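Long-range contacts in lectin (Cicer arietinum, PDB 4HSD), which binds a metal ion on the axis of a hemopexin-type fold and probably recognises carbohydrates: residues N7-S12 against M173-A178; Y62-S67 against A75-E80. All blocks are in the same frame, centred on the assembly; numbering follows the deposited sequence.

Interaction 1: residues N7-S12 against M173-A178. With NA (sodium ion), chain C.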
loop_
_atom_site.group_PDB
_atom_site.type_symbol
_atom_site.label_atom_id
_atom_site.label_comp_id
_atom_site.label_asym_id
_atom_site.label_seq_id
_atom_site.Cartn_x
_atom_site.Cartn_y
_atom_site.Cartn_z
ATOM N N ASN A 7 5.370 -1.134 -6.032
ATOM C CA ASN A 7 5.790 0.055 -5.316
ATOM C C ASN A 7 4.734 0.575 -4.331
ATOM O O ASN A 7 5.092 1.176 -3.296
ATOM C CB ASN A 7 6.081 1.144 -6.339
ATOM C CG ASN A 7 7.133 2.101 -5.879
ATOM O OD1 ASN A 7 7.695 1.967 -4.783
ATOM N ND2 ASN A 7 7.415 3.097 -6.722
ATOM N N ALA A 8 3.479 0.289 -4.633
ATOM C CA ALA A 8 2.399 0.819 -3.822
ATOM C C ALA A 8 1.157 0.044 -4.146
ATOM O O ALA A 8 0.938 -0.354 -5.308
ATOM C CB ALA A 8 2.182 2.276 -4.118
ATOM N N ALA A 9 0.363 -0.194 -3.106
ATOM C CA ALA A 9 -0.898 -0.879 -3.245
ATOM C C ALA A 9 -1.836 -0.363 -2.169
ATOM O O ALA A 9 -1.387 0.184 -1.154
ATOM C CB ALA A 9 -0.709 -2.403 -3.120
ATOM N N PHE A 10 -3.132 -0.525 -2.431
ATOM C CA PHE A 10 -4.178 -0.230 -1.467
ATOM C C PHE A 10 -5.301 -1.199 -1.811
ATOM O O PHE A 10 -5.506 -1.519 -2.988
ATOM C CB PHE A 10 -4.627 1.238 -1.520
ATOM C CG PHE A 10 -5.343 1.635 -2.792
ATOM C CD1 PHE A 10 -4.796 2.594 -3.616
ATOM C CD2 PHE A 10 -6.572 1.061 -3.150
ATOM C CE1 PHE A 10 -5.432 2.982 -4.762
ATOM C CE2 PHE A 10 -7.222 1.439 -4.320
ATOM C CZ PHE A 10 -6.653 2.403 -5.130
ATOM N N ARG A 11 -6.010 -1.679 -0.793
ATOM C CA ARG A 11 -7.102 -2.640 -0.984
ATOM C C ARG A 11 -8.324 -1.966 -1.610
ATOM O O ARG A 11 -8.615 -0.819 -1.318
ATOM C CB ARG A 11 -7.467 -3.258 0.373
ATOM C CG ARG A 11 -8.544 -4.342 0.338
ATOM C CD ARG A 11 -8.813 -4.901 1.730
ATOM N NE ARG A 11 -9.133 -3.820 2.670
ATOM C CZ ARG A 11 -9.402 -3.982 3.963
ATOM N NH1 ARG A 11 -9.419 -5.190 4.509
ATOM N NH2 ARG A 11 -9.651 -2.919 4.706
ATOM N N SER A 12 -9.014 -2.670 -2.503
ATOM C CA SER A 12 -10.187 -2.113 -3.171
ATOM C C SER A 12 -11.429 -2.373 -2.344
ATOM O O SER A 12 -11.416 -3.194 -1.430
ATOM C CB SER A 12 -10.346 -2.723 -4.568
ATOM O OG SER A 12 -11.385 -2.090 -5.290
ATOM N N MET A 173 10.136 -2.236 3.477
ATOM C CA MET A 173 9.084 -2.760 2.613
ATOM C C MET A 173 8.771 -1.749 1.521
ATOM O O MET A 173 8.496 -0.590 1.807
ATOM C CB MET A 173 7.832 -3.098 3.407
ATOM C CG MET A 173 8.000 -4.302 4.288
ATOM S SD MET A 173 7.161 -4.068 5.841
ATOM C CE MET A 173 8.273 -4.966 6.899
ATOM N N ASP A 174 8.850 -2.225 0.298
ATOM C CA ASP A 174 8.592 -1.528 -0.917
ATOM C C ASP A 174 7.123 -1.226 -1.164
ATOM O O ASP A 174 6.784 -0.222 -1.726
ATOM C CB ASP A 174 9.161 -2.373 -2.063
ATOM C CG ASP A 174 10.662 -2.199 -2.283
ATOM O OD1 ASP A 174 11.152 -2.819 -3.208
ATOM O OD2 ASP A 174 11.340 -1.440 -1.563
ATOM N N SER A 175 6.261 -2.145 -0.758
ATOM C CA SER A 175 4.822 -2.055 -1.006
ATOM C C SER A 175 4.020 -2.883 -0.008
ATOM O O SER A 175 4.532 -3.844 0.530
ATOM C CB SER A 175 4.499 -2.498 -2.436
ATOM O OG SER A 175 3.116 -2.834 -2.595
ATOM N N ALA A 176 2.762 -2.507 0.229
ATOM C CA ALA A 176 1.884 -3.296 1.093
ATOM C C ALA A 176 0.413 -3.081 0.830
ATOM O O ALA A 176 0.027 -2.056 0.296
ATOM C CB ALA A 176 2.167 -3.013 2.568
ATOM N N PHE A 177 -0.394 -4.082 1.177
ATOM C CA PHE A 177 -1.845 -3.929 1.212
ATOM C C PHE A 177 -2.495 -4.964 2.147
ATOM O O PHE A 177 -1.927 -6.032 2.394
ATOM C CB PHE A 177 -2.473 -3.835 -0.198
ATOM C CG PHE A 177 -2.671 -5.142 -0.917
ATOM C CD1 PHE A 177 -1.607 -5.757 -1.574
ATOM C CD2 PHE A 177 -3.944 -5.713 -1.024
ATOM C CE1 PHE A 177 -1.796 -6.945 -2.297
ATOM C CE2 PHE A 177 -4.142 -6.905 -1.755
ATOM C CZ PHE A 177 -3.068 -7.510 -2.394
ATOM N N ALA A 178 -3.644 -4.599 2.710
ATOM C CA ALA A 178 -4.398 -5.472 3.587
ATOM C C ALA A 178 -5.311 -6.384 2.791
ATOM O O ALA A 178 -5.871 -5.967 1.778
ATOM C CB ALA A 178 -5.219 -4.645 4.582
HETATM NA NA NA C . 7.334 2.179 -2.180
HETATM O O HOH W 1 1.264 0.416 -0.413
#
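N7-R11 and S175-A178 run side by side in the same direction, the two strand axes 7° apart and 5.1 Å at closest approach, yet no direct hydrogen bond joins them. Each belongs to its own sheet: S175 and F177 bond back to F188 and Y186, and N7 to F21. At the N-terminal end N7 and D174 meet through a sodium ion. N7 holds it twice, by its carbonyl O and by OD1, the latter at 2.6 Å from the metal; a CG anti to the backbone N (chi1 -150°) swings the amide round to chelate. D174 gives its carbonyl O, which lies 2.7 Å from N7 O. S175 CB packs against the backbone of N7 and A8. Two residues further along each strand, A9 O and A176 O are 3.0 Å apart, and a water bridges the strands there, 2.9 Å from both A9 N and A176 O, accepting a hydrogen bond from the first and able to donate one to the second. A9 CB presses on F177 CB at 3.7 Å and reaches the ring obliquely. At the far end the aliphatic part of R11 lies along the carbonyl of A178, CD 3.1 Å from A178 O. A bend at chi3 (54°) then turns the guanidinium so that A178 CB lies over one face, toward its rim, while NH1 bonds to S179 O. Two acceptor oxygens brought this close would normally repel; the cation probably offsets that at N7 and D174, so metal and water do the joining that backbone bonds do within each sheet.

Interaction 2: residues Y62-S67 against A75-E80. With NA (sodium ion), chain C.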
loop_
_atom_site.group_PDB
_atom_site.type_symbol
_atom_site.label_atom_id
_atom_site.label_comp_id
_atom_site.label_asym_id
_atom_site.label_seq_id
_atom_site.Cartn_x
_atom_site.Cartn_y
_atom_site.Cartn_z
ATOM N N TYR A 62 4.931 10.429 -12.593
ATOM C CA TYR A 62 5.890 9.591 -11.894
ATOM C C TYR A 62 5.362 8.323 -11.268
ATOM O O TYR A 62 6.129 7.478 -10.814
ATOM C CB TYR A 62 6.625 10.437 -10.831
ATOM C CG TYR A 62 7.573 11.407 -11.481
ATOM C CD1 TYR A 62 8.673 10.946 -12.195
ATOM C CD2 TYR A 62 7.350 12.779 -11.437
ATOM C CE1 TYR A 62 9.514 11.827 -12.836
ATOM C CE2 TYR A 62 8.191 13.651 -12.080
ATOM C CZ TYR A 62 9.268 13.175 -12.776
ATOM O OH TYR A 62 10.130 14.017 -13.419
ATOM N N GLY A 63 4.058 8.165 -11.221
ATOM C CA GLY A 63 3.524 6.979 -10.581
ATOM C C GLY A 63 3.304 7.254 -9.112
ATOM O O GLY A 63 3.405 8.391 -8.654
ATOM N N ILE A 64 2.975 6.206 -8.374
ATOM C CA ILE A 64 2.643 6.347 -6.970
ATOM C C ILE A 64 3.506 5.386 -6.111
ATOM O O ILE A 64 3.501 4.158 -6.314
ATOM C CB ILE A 64 1.147 6.117 -6.781
ATOM C CG1 ILE A 64 0.362 7.285 -7.403
ATOM C CG2 ILE A 64 0.819 6.026 -5.329
ATOM C CD1 ILE A 64 0.137 7.179 -8.889
ATOM N N ASP A 65 4.276 5.945 -5.184
ATOM C CA ASP A 65 5.192 5.101 -4.419
ATOM C C ASP A 65 4.646 4.522 -3.082
ATOM O O ASP A 65 5.329 3.736 -2.431
ATOM C CB ASP A 65 6.548 5.790 -4.230
ATOM C CG ASP A 65 6.461 7.042 -3.398
ATOM O OD1 ASP A 65 5.609 7.092 -2.481
ATOM O OD2 ASP A 65 7.291 7.967 -3.614
ATOM N N CYS A 66 3.447 4.932 -2.671
ATOM C CA CYS A 66 2.826 4.441 -1.445
ATOM C C CYS A 66 1.330 4.790 -1.492
ATOM O O CYS A 66 0.946 5.897 -1.941
ATOM C CB CYS A 66 3.474 5.102 -0.219
ATOM S SG CYS A 66 2.909 4.485 1.410
ATOM N N SER A 67 0.494 3.852 -1.045
ATOM C CA SER A 67 -0.951 4.092 -0.935
ATOM C C SER A 67 -1.634 3.215 0.116
ATOM O O SER A 67 -1.074 2.204 0.543
ATOM C CB SER A 67 -1.659 3.967 -2.300
ATOM O OG SER A 67 -1.348 2.762 -2.976
ATOM N N ALA A 75 -8.860 6.314 -1.090
ATOM C CA ALA A 75 -7.511 5.889 -0.760
ATOM C C ALA A 75 -6.510 7.044 -0.877
ATOM O O ALA A 75 -6.648 7.898 -1.738
ATOM C CB ALA A 75 -7.085 4.713 -1.666
ATOM N N PHE A 76 -5.517 7.045 0.018
ATOM C CA PHE A 76 -4.465 8.042 0.042
ATOM C C PHE A 76 -3.339 7.560 -0.866
ATOM O O PHE A 76 -2.963 6.396 -0.860
ATOM C CB PHE A 76 -3.943 8.261 1.476
ATOM C CG PHE A 76 -4.701 9.317 2.270
ATOM C CD1 PHE A 76 -4.575 10.657 1.971
ATOM C CD2 PHE A 76 -5.492 8.960 3.355
ATOM C CE1 PHE A 76 -5.249 11.620 2.711
ATOM C CE2 PHE A 76 -6.166 9.933 4.112
ATOM C CZ PHE A 76 -6.043 11.263 3.783
ATOM N N ILE A 77 -2.811 8.473 -1.655
ATOM C CA ILE A 77 -1.747 8.160 -2.575
ATOM C C ILE A 77 -0.625 9.165 -2.361
ATOM O O ILE A 77 -0.865 10.335 -2.063
ATOM C CB ILE A 77 -2.247 8.192 -4.014
ATOM C CG1 ILE A 77 -2.984 9.508 -4.282
ATOM C CG2 ILE A 77 -3.194 7.027 -4.261
ATOM C CD1 ILE A 77 -2.133 10.620 -4.813
ATOM N N PHE A 78 0.601 8.671 -2.498
ATOM C CA PHE A 78 1.812 9.436 -2.245
ATOM C C PHE A 78 2.829 9.320 -3.383
ATOM O O PHE A 78 2.760 8.427 -4.227
ATOM C CB PHE A 78 2.513 8.855 -1.016
ATOM C CG PHE A 78 1.787 9.052 0.277
ATOM C CD1 PHE A 78 2.168 10.079 1.136
ATOM C CD2 PHE A 78 0.794 8.153 0.697
ATOM C CE1 PHE A 78 1.570 10.221 2.384
ATOM C CE2 PHE A 78 0.197 8.297 1.944
ATOM C CZ PHE A 78 0.588 9.348 2.793
ATOM N N TYR A 79 3.808 10.213 -3.330
ATOM C CA TYR A 79 4.996 10.214 -4.189
ATOM C C TYR A 79 5.898 11.242 -3.525
ATOM O O TYR A 79 5.503 12.412 -3.374
ATOM C CB TYR A 79 4.733 10.616 -5.636
ATOM C CG TYR A 79 6.033 10.660 -6.414
ATOM C CD1 TYR A 79 6.671 9.500 -6.775
ATOM C CD2 TYR A 79 6.657 11.871 -6.724
ATOM C CE1 TYR A 79 7.880 9.513 -7.438
ATOM C CE2 TYR A 79 7.877 11.909 -7.390
ATOM C CZ TYR A 79 8.479 10.715 -7.752
ATOM O OH TYR A 79 9.670 10.714 -8.445
ATOM N N GLU A 80 7.076 10.787 -3.102
ATOM C CA GLU A 80 8.021 11.596 -2.358
ATOM C C GLU A 80 7.297 12.348 -1.243
ATOM O O GLU A 80 6.485 11.741 -0.549
ATOM C CB GLU A 80 8.813 12.524 -3.276
ATOM C CG GLU A 80 9.940 11.791 -3.981
ATOM C CD GLU A 80 10.596 12.603 -5.098
ATOM O OE1 GLU A 80 10.642 13.848 -5.005
ATOM O OE2 GLU A 80 11.084 11.992 -6.063
HETATM NA NA NA C . 7.334 2.179 -2.180
#
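I64 and I77 meet where CG2 of I64 packs 4.0 Å from CB of I77, with S67 CB beside I77 CG2 on the same face. C66 and F78 share the other face: CB of C66 is 4.0 Å from CB of F78, and C66 SG stands obliquely 5.0 Å from the centroid of the F78 ring, whose edge meets C66 O in the ring plane. Further out Y62 lays its CB over one face of the Y79 ring, a CH-pi contact 3.8 Å from the centroid, and E80 CG lies over the opposite face, toward the rim. The two tyrosine rings are nearly parallel (7°) but slid so far that they barely overlap. Between these groups the backbone closes up. Both backbone bonds are bent at the hydrogen; F78 N approaches C66 O nearly end-on at 2.9 Å, while D65 N comes to F78 O from above the carbonyl plane at 3.1 Å. At the polar edge E80 N donates to D65 OD2, 2.9 Å away and nearly straight (165°), on the syn side of the carboxylate. With CG of D65 wedged between its own N and carbonyl carbon (chi1 65°), the carboxylate comes round to the E80 amide, and it is D65 O, 2.5 Å from the sodium ion, that binds the metal. S67 and I77 form a non-hydrogen-bonded antiparallel pair, part of the hairpin of the two inner strands of a hemopexin-type propeller blade.

In the fold
Interactions 1 and 2 lie 10 Å apart, centre to centre, and share one sodium ion. N7 and D174 of interaction 1 and D65 of interaction 2 each present a carbonyl oxygen to it; D121 O completes the four, with N7 OD1 as a fifth ligand. This ring of carbonyls, one at or just before the start of each sheet's innermost strand, is consistent with the axial metal of a four-bladed hemopexin propeller. Strand N7-R11, one side of interaction 1, also packs against interaction 2: A8 CB lies 3.3 Å from C66 N, and A9 O 3.2 Å from S67 OG, probably hydrogen-bonded. Interaction 2 is local within one blade, while interaction 1 joins the first and last blades, closing the circle.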